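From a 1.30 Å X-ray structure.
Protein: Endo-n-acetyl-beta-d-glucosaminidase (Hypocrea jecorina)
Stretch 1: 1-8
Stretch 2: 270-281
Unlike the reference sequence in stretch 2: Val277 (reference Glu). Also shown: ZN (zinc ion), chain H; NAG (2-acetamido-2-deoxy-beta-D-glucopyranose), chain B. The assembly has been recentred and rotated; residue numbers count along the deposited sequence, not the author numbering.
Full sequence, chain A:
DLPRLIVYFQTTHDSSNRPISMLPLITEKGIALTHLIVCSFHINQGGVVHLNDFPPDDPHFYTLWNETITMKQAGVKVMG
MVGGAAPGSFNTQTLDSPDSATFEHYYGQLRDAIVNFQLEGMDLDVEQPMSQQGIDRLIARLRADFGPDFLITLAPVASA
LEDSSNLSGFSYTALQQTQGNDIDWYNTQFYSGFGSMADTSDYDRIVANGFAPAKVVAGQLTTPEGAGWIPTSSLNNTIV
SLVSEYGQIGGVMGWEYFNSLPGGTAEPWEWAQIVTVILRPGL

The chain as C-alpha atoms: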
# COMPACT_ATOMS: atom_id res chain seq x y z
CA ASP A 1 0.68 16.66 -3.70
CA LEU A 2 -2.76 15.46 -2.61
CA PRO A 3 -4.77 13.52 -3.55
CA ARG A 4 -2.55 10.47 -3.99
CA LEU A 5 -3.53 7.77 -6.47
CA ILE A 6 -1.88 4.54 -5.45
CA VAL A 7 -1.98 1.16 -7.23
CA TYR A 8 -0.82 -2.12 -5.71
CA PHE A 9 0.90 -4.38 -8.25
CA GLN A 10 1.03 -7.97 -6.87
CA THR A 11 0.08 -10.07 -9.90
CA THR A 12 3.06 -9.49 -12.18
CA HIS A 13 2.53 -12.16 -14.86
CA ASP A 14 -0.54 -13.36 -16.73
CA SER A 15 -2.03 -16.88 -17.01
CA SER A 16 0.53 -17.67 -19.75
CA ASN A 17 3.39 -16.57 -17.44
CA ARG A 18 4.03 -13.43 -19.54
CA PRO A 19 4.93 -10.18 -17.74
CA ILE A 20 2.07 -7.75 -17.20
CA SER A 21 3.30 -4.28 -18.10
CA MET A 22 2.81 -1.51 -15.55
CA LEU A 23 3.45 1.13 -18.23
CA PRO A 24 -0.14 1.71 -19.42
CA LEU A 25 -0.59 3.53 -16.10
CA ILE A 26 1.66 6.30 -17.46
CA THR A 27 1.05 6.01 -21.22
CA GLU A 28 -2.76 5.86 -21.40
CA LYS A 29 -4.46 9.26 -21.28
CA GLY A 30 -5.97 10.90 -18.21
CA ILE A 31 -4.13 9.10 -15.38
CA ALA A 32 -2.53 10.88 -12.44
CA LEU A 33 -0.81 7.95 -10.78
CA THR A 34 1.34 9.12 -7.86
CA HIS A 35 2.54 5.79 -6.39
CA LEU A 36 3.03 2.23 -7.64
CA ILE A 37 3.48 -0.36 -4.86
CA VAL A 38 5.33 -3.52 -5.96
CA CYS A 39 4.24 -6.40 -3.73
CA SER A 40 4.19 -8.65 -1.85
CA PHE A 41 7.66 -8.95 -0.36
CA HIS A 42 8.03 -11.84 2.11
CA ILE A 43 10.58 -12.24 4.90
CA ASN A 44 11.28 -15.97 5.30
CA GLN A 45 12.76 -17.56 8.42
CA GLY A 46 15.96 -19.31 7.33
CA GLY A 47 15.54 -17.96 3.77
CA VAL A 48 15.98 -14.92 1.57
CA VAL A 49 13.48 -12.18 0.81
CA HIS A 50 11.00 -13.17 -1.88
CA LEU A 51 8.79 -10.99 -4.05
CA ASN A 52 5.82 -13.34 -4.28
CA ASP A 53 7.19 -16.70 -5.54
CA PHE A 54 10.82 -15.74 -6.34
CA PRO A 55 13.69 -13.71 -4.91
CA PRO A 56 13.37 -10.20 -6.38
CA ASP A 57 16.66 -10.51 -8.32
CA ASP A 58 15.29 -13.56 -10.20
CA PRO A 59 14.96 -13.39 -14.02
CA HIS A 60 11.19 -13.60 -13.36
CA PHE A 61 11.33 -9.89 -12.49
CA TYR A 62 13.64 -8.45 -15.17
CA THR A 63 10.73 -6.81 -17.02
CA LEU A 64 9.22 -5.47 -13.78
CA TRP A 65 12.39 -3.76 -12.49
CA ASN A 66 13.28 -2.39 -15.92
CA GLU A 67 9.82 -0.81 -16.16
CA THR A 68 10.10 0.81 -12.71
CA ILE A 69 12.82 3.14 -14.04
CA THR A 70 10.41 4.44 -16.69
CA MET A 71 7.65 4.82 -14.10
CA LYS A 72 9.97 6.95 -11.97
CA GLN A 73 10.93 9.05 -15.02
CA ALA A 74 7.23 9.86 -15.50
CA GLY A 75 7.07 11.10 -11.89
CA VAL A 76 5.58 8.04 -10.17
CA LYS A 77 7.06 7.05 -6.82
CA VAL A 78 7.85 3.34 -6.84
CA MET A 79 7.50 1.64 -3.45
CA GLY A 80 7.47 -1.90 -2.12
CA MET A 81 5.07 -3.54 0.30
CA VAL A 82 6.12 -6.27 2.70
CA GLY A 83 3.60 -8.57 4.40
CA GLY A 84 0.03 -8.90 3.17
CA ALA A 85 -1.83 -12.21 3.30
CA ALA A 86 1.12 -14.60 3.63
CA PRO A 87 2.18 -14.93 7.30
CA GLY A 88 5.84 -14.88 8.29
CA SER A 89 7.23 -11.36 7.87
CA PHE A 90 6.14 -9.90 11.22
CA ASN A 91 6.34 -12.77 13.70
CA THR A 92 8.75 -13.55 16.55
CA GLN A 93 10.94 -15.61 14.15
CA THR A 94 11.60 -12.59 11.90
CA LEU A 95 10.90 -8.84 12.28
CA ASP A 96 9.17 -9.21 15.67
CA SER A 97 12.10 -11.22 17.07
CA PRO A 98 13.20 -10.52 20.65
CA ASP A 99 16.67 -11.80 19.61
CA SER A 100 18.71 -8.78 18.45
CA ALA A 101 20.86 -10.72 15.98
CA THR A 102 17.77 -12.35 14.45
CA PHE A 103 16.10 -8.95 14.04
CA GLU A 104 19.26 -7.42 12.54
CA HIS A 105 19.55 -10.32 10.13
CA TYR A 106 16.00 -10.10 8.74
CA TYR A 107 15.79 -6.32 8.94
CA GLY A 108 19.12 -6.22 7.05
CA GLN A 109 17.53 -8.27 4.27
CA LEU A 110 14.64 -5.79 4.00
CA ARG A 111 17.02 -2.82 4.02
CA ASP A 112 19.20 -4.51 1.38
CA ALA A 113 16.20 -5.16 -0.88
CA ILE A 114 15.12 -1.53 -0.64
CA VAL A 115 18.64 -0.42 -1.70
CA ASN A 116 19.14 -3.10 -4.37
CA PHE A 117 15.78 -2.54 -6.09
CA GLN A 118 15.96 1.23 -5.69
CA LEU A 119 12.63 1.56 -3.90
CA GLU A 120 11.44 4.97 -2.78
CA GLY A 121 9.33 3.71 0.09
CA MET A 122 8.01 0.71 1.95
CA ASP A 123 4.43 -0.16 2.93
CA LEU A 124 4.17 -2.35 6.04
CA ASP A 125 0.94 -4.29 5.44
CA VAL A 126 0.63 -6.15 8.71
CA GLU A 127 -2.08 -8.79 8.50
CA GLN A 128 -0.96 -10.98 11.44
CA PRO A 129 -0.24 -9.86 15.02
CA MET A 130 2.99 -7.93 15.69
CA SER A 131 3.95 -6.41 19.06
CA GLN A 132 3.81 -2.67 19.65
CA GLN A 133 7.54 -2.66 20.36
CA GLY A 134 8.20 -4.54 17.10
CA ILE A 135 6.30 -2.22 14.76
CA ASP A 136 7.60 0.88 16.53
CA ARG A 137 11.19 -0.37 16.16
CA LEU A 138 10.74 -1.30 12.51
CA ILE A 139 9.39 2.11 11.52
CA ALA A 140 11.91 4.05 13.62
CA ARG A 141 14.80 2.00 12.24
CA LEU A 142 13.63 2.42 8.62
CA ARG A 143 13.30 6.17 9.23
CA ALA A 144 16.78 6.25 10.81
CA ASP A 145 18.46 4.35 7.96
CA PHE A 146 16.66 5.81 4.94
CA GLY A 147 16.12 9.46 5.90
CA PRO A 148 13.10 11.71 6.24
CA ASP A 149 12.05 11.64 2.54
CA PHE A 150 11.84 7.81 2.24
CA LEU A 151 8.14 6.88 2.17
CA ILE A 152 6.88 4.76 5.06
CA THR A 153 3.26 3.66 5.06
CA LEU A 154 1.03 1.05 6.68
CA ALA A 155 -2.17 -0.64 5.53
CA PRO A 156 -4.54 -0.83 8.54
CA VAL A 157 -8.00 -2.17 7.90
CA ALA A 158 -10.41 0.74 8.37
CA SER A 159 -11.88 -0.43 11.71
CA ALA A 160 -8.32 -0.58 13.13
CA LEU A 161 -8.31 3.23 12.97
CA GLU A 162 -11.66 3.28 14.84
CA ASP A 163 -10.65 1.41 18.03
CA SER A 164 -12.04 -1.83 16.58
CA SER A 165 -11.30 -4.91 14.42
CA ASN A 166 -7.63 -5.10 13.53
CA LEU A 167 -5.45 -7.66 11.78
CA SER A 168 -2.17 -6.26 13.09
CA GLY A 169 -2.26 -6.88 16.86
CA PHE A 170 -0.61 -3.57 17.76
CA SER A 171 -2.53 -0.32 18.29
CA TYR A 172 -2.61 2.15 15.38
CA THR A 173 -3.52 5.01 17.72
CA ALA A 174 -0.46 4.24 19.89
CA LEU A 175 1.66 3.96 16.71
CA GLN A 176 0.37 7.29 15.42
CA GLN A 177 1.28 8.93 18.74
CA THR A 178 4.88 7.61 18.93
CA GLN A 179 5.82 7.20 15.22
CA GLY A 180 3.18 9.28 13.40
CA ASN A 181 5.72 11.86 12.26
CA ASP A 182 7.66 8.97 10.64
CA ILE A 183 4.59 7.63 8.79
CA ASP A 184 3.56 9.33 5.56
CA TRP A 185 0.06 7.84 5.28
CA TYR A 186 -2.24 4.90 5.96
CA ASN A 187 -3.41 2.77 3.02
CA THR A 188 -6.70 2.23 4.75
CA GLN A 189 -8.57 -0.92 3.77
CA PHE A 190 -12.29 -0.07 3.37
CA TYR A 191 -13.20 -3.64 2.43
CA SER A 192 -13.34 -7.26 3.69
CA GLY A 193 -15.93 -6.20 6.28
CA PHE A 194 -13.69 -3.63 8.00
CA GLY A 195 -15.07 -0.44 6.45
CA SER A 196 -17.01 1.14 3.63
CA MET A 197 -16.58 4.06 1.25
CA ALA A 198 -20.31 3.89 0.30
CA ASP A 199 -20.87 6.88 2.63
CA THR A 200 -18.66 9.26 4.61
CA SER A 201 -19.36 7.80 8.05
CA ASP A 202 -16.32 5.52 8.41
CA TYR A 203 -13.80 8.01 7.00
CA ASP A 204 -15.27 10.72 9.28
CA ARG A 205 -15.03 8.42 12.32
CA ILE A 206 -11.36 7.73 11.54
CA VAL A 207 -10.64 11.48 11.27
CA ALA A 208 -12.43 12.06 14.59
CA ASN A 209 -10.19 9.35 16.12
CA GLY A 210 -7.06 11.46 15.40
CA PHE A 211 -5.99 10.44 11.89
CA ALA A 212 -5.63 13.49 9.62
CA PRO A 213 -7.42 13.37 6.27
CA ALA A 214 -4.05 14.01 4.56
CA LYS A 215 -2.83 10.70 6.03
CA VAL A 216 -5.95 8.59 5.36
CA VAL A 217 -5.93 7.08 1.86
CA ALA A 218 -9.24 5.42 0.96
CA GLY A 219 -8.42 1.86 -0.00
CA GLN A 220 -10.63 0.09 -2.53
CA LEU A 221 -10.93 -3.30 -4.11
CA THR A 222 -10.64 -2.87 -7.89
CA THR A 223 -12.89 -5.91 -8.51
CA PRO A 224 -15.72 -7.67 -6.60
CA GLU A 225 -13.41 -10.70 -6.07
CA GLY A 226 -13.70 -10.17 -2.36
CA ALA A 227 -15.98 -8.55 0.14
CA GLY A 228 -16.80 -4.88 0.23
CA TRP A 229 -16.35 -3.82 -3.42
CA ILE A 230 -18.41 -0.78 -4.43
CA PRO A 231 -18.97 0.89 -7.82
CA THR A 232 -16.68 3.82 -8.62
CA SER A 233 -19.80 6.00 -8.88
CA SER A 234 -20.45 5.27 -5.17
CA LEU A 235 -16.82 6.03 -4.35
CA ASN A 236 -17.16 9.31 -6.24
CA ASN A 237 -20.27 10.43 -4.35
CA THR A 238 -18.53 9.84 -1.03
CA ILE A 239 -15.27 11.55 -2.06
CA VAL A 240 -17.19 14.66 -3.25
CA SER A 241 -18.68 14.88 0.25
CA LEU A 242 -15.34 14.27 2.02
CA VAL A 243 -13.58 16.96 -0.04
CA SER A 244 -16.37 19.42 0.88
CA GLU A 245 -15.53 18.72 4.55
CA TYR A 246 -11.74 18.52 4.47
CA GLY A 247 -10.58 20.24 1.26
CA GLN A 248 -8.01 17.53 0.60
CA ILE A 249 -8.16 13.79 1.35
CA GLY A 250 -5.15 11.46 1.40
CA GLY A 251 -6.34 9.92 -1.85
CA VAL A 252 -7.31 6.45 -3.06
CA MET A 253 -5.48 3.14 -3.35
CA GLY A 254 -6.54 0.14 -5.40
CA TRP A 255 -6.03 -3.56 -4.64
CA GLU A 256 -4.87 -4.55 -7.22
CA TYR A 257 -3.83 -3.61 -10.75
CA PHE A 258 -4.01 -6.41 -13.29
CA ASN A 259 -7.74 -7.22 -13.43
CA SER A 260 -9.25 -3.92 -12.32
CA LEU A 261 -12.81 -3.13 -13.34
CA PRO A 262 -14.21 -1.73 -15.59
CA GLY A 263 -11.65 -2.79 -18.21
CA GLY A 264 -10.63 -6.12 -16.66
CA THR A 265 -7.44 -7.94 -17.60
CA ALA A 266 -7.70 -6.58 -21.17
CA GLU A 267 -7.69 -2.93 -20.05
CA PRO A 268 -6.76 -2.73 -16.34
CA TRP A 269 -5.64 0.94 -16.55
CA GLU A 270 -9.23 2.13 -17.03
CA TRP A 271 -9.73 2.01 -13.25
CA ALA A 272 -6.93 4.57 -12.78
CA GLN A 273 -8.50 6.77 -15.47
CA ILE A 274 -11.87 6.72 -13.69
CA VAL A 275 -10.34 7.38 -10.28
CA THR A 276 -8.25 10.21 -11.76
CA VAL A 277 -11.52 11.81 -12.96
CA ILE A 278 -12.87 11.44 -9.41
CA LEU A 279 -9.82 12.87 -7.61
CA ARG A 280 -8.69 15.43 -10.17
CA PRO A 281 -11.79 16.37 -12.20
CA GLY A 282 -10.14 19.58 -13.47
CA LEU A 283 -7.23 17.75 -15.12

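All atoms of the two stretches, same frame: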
# COMPACT_ATOMS: atom_id res chain seq x y z
N ASP A 1 1.85 16.03 -3.03
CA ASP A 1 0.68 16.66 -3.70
C ASP A 1 -0.55 15.75 -3.63
O ASP A 1 -0.61 14.69 -4.26
CB ASP A 1 0.98 17.02 -5.15
CG ASP A 1 -0.25 17.53 -5.88
OD1 ASP A 1 -0.76 18.63 -5.55
OD2 ASP A 1 -0.72 16.82 -6.78
N LEU A 2 -1.53 16.20 -2.85
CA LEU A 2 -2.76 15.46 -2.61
C LEU A 2 -3.78 15.83 -3.67
O LEU A 2 -3.82 16.98 -4.13
CB LEU A 2 -3.30 15.81 -1.23
CG LEU A 2 -2.39 15.55 -0.03
CD1 LEU A 2 -3.09 15.97 1.23
CD2 LEU A 2 -1.95 14.09 0.05
N PRO A 3 -4.64 14.88 -4.06
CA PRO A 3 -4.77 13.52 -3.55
C PRO A 3 -3.82 12.53 -4.22
O PRO A 3 -3.53 12.64 -5.41
CB PRO A 3 -6.22 13.17 -3.90
CG PRO A 3 -6.45 13.89 -5.18
CD PRO A 3 -5.72 15.20 -5.02
N ARG A 4 -3.36 11.56 -3.45
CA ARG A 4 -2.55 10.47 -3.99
C ARG A 4 -3.44 9.49 -4.74
O ARG A 4 -4.62 9.30 -4.38
CB ARG A 4 -1.81 9.73 -2.87
CG ARG A 4 -1.00 10.66 -1.97
CD ARG A 4 -0.35 9.87 -0.85
NE ARG A 4 0.25 10.71 0.19
CZ ARG A 4 -0.39 11.16 1.27
NH1 ARG A 4 -1.67 10.91 1.44
NH2 ARG A 4 0.26 11.87 2.18
N LEU A 5 -2.90 8.90 -5.80
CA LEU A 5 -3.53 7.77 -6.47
C LEU A 5 -2.52 6.65 -6.49
O LEU A 5 -1.47 6.76 -7.15
CB LEU A 5 -3.98 8.11 -7.89
CG LEU A 5 -4.60 6.95 -8.69
CD1 LEU A 5 -5.82 6.34 -7.97
CD2 LEU A 5 -4.96 7.37 -10.11
N ILE A 6 -2.82 5.59 -5.76
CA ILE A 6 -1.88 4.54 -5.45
C ILE A 6 -2.42 3.22 -5.98
O ILE A 6 -3.58 2.91 -5.77
CB ILE A 6 -1.73 4.42 -3.93
CG1 ILE A 6 -1.18 5.72 -3.34
CG2 ILE A 6 -0.87 3.21 -3.53
CD1 ILE A 6 -1.81 6.12 -2.03
N VAL A 7 -1.59 2.47 -6.69
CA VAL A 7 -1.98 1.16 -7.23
C VAL A 7 -1.02 0.10 -6.71
O VAL A 7 0.21 0.23 -6.87
CB VAL A 7 -1.97 1.16 -8.77
CG1 VAL A 7 -2.10 -0.28 -9.32
CG2 VAL A 7 -3.07 2.06 -9.31
N TYR A 8 -1.58 -0.93 -6.08
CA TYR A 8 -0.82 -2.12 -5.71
C TYR A 8 -0.69 -3.06 -6.90
O TYR A 8 -1.67 -3.32 -7.62
CB TYR A 8 -1.51 -2.87 -4.58
CG TYR A 8 -1.39 -2.25 -3.19
CD1 TYR A 8 -2.31 -1.31 -2.72
CD2 TYR A 8 -0.35 -2.62 -2.34
CE1 TYR A 8 -2.18 -0.75 -1.45
CE2 TYR A 8 -0.22 -2.08 -1.07
CZ TYR A 8 -1.14 -1.15 -0.63
OH TYR A 8 -1.04 -0.61 0.63
N GLU A 270 -8.02 1.31 -17.00
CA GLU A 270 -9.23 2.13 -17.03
C GLU A 270 -9.68 2.54 -15.62
O GLU A 270 -10.18 3.65 -15.44
CB GLU A 270 -10.35 1.46 -17.80
CG GLU A 270 -10.08 1.43 -19.29
CD GLU A 270 -11.17 0.76 -20.09
OE1 GLU A 270 -12.07 0.14 -19.48
OE2 GLU A 270 -11.13 0.84 -21.35
N TRP A 271 -9.46 1.67 -14.64
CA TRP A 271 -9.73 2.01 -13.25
C TRP A 271 -9.02 3.31 -12.85
O TRP A 271 -9.63 4.22 -12.33
CB TRP A 271 -9.28 0.86 -12.33
CG TRP A 271 -9.60 1.07 -10.87
CD1 TRP A 271 -10.76 0.72 -10.24
CD2 TRP A 271 -8.77 1.69 -9.89
NE1 TRP A 271 -10.69 1.07 -8.91
CE2 TRP A 271 -9.48 1.66 -8.67
CE3 TRP A 271 -7.48 2.25 -9.91
CZ2 TRP A 271 -8.96 2.19 -7.49
CZ3 TRP A 271 -6.96 2.77 -8.73
CH2 TRP A 271 -7.69 2.73 -7.53
N ALA A 272 -7.71 3.38 -13.12
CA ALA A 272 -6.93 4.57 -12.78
C ALA A 272 -7.40 5.82 -13.51
O ALA A 272 -7.33 6.90 -12.95
CB ALA A 272 -5.44 4.33 -13.00
N GLN A 273 -7.87 5.66 -14.75
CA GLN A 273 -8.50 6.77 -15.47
C GLN A 273 -9.76 7.28 -14.77
O GLN A 273 -9.92 8.47 -14.55
CB GLN A 273 -8.84 6.35 -16.90
CG GLN A 273 -7.63 6.06 -17.78
CD GLN A 273 -8.00 5.56 -19.15
OE1 GLN A 273 -8.88 4.71 -19.30
NE2 GLN A 273 -7.30 6.05 -20.17
N ILE A 274 -10.64 6.36 -14.39
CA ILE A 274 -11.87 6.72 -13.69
C ILE A 274 -11.58 7.39 -12.35
O ILE A 274 -12.17 8.42 -12.01
CB ILE A 274 -12.79 5.47 -13.52
CG1 ILE A 274 -13.32 5.05 -14.89
CG2 ILE A 274 -13.94 5.76 -12.54
CD1 ILE A 274 -14.24 3.87 -14.88
N VAL A 275 -10.66 6.81 -11.59
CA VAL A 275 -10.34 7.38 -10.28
C VAL A 275 -9.61 8.72 -10.41
O VAL A 275 -9.77 9.59 -9.57
CB VAL A 275 -9.61 6.37 -9.36
CG1 VAL A 275 -9.33 6.97 -8.01
CG2 VAL A 275 -10.47 5.14 -9.18
N THR A 276 -8.83 8.89 -11.47
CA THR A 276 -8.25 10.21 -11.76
C THR A 276 -9.35 11.25 -12.02
O THR A 276 -9.27 12.38 -11.52
CB THR A 276 -7.26 10.15 -12.93
OG1 THR A 276 -6.12 9.35 -12.56
CG2 THR A 276 -6.77 11.55 -13.30
N VAL A 277 -10.40 10.87 -12.75
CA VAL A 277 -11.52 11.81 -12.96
C VAL A 277 -12.22 12.15 -11.64
O VAL A 277 -12.68 13.28 -11.45
CB VAL A 277 -12.56 11.32 -13.99
CG1 VAL A 277 -13.56 12.43 -14.29
CG2 VAL A 277 -11.92 10.91 -15.29
N ILE A 278 -12.30 11.19 -10.73
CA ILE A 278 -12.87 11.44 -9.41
C ILE A 278 -12.01 12.39 -8.57
O ILE A 278 -12.53 13.35 -7.96
CB ILE A 278 -13.09 10.10 -8.65
CG1 ILE A 278 -14.16 9.27 -9.36
CG2 ILE A 278 -13.42 10.36 -7.17
CD1 ILE A 278 -14.31 7.84 -8.81
N LEU A 279 -10.70 12.15 -8.53
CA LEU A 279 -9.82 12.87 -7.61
C LEU A 279 -9.35 14.20 -8.16
O LEU A 279 -9.09 15.14 -7.40
CB LEU A 279 -8.60 12.01 -7.35
CG LEU A 279 -8.81 10.75 -6.52
CD1 LEU A 279 -7.50 9.96 -6.45
CD2 LEU A 279 -9.33 11.10 -5.12
N ARG A 280 -9.19 14.24 -9.48
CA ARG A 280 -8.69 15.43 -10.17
C ARG A 280 -9.57 15.77 -11.37
O ARG A 280 -9.12 15.68 -12.52
CB ARG A 280 -7.23 15.21 -10.58
CG ARG A 280 -6.26 15.12 -9.40
CD ARG A 280 -4.81 14.92 -9.83
NE ARG A 280 -3.99 14.57 -8.67
CZ ARG A 280 -3.29 15.44 -7.95
NH1 ARG A 280 -3.25 16.73 -8.28
NH2 ARG A 280 -2.60 15.01 -6.90
N PRO A 281 -10.83 16.16 -11.11
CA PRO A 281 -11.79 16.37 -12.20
C PRO A 281 -11.47 17.57 -13.09
O PRO A 281 -12.04 17.69 -14.17
CB PRO A 281 -13.13 16.56 -11.48
CG PRO A 281 -12.79 16.95 -10.08
CD PRO A 281 -11.42 16.41 -9.78
ZN ZN H . -12.34 -0.17 -22.73
C1 NAG B . -19.09 12.67 -9.03
C2 NAG B . -19.18 12.64 -10.56
C3 NAG B . -19.81 13.91 -11.14
C4 NAG B . -21.01 14.41 -10.33
C5 NAG B . -20.77 14.36 -8.82
C6 NAG B . -22.04 14.66 -8.03
C7 NAG B . -17.52 11.26 -11.67
C8 NAG B . -16.13 11.18 -12.22
N2 NAG B . -17.87 12.43 -11.13
O3 NAG B . -20.26 13.66 -12.45
O4 NAG B . -21.30 15.73 -10.74
O5 NAG B . -20.31 13.08 -8.45
O6 NAG B . -23.06 13.72 -8.30
O7 NAG B . -18.27 10.29 -11.74
O HOH W 1 -3.73 11.76 -8.25
O HOH W 2 -13.37 -1.06 -21.31
O HOH W 3 -13.48 -1.14 -24.20
O HOH W 4 -11.31 0.90 -24.41
O HOH W 5 -13.73 1.41 -22.74

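One guanidinium group, that of Arg280 near the C-terminal end, clasps the first residues of the chain; Arg280 is the first residue past the helix to leave helical phi/psi. Its CA-to-CB bond points sideways, yet the extended side chain carries its end to the first stretch. Arg280 NH2 lies 2.6 Å from Asp1 OD2 in a salt bridge, and the same nitrogen donates to the backbone Pro3 O at 2.9 Å; Arg280 NH1 adds a weak bond to Asp1 OD2, also 2.9 Å. The carboxylate oxygen sits near the guanidinium plane, while Pro3 CD packs over one face. A water completes the clasp, accepting from Arg280 NE and donating to Pro3 O.

Beyond this polar end the rule is alternation. The strand runs nearly antiparallel to the helix, at 163°, with the axes 9.7 Å apart at closest approach. Pro3, which follows a cis peptide bond, and Leu5 point toward the helix; Arg4 and Ile6 point away. Pro3 CG meets Leu279 CB at 3.6 Å. Leu5 is the central plug: its CD1 reaches Val275 CG1 at 3.6 Å and Trp271 CZ3 at 3.8 Å, and its CD2 lies 3.4 Å from Thr276 OG1. Thr276 OG1 also donates to Ala272 O at 2.8 Å within its own helix, so the hydroxyl is satisfied while lying beside the leucine.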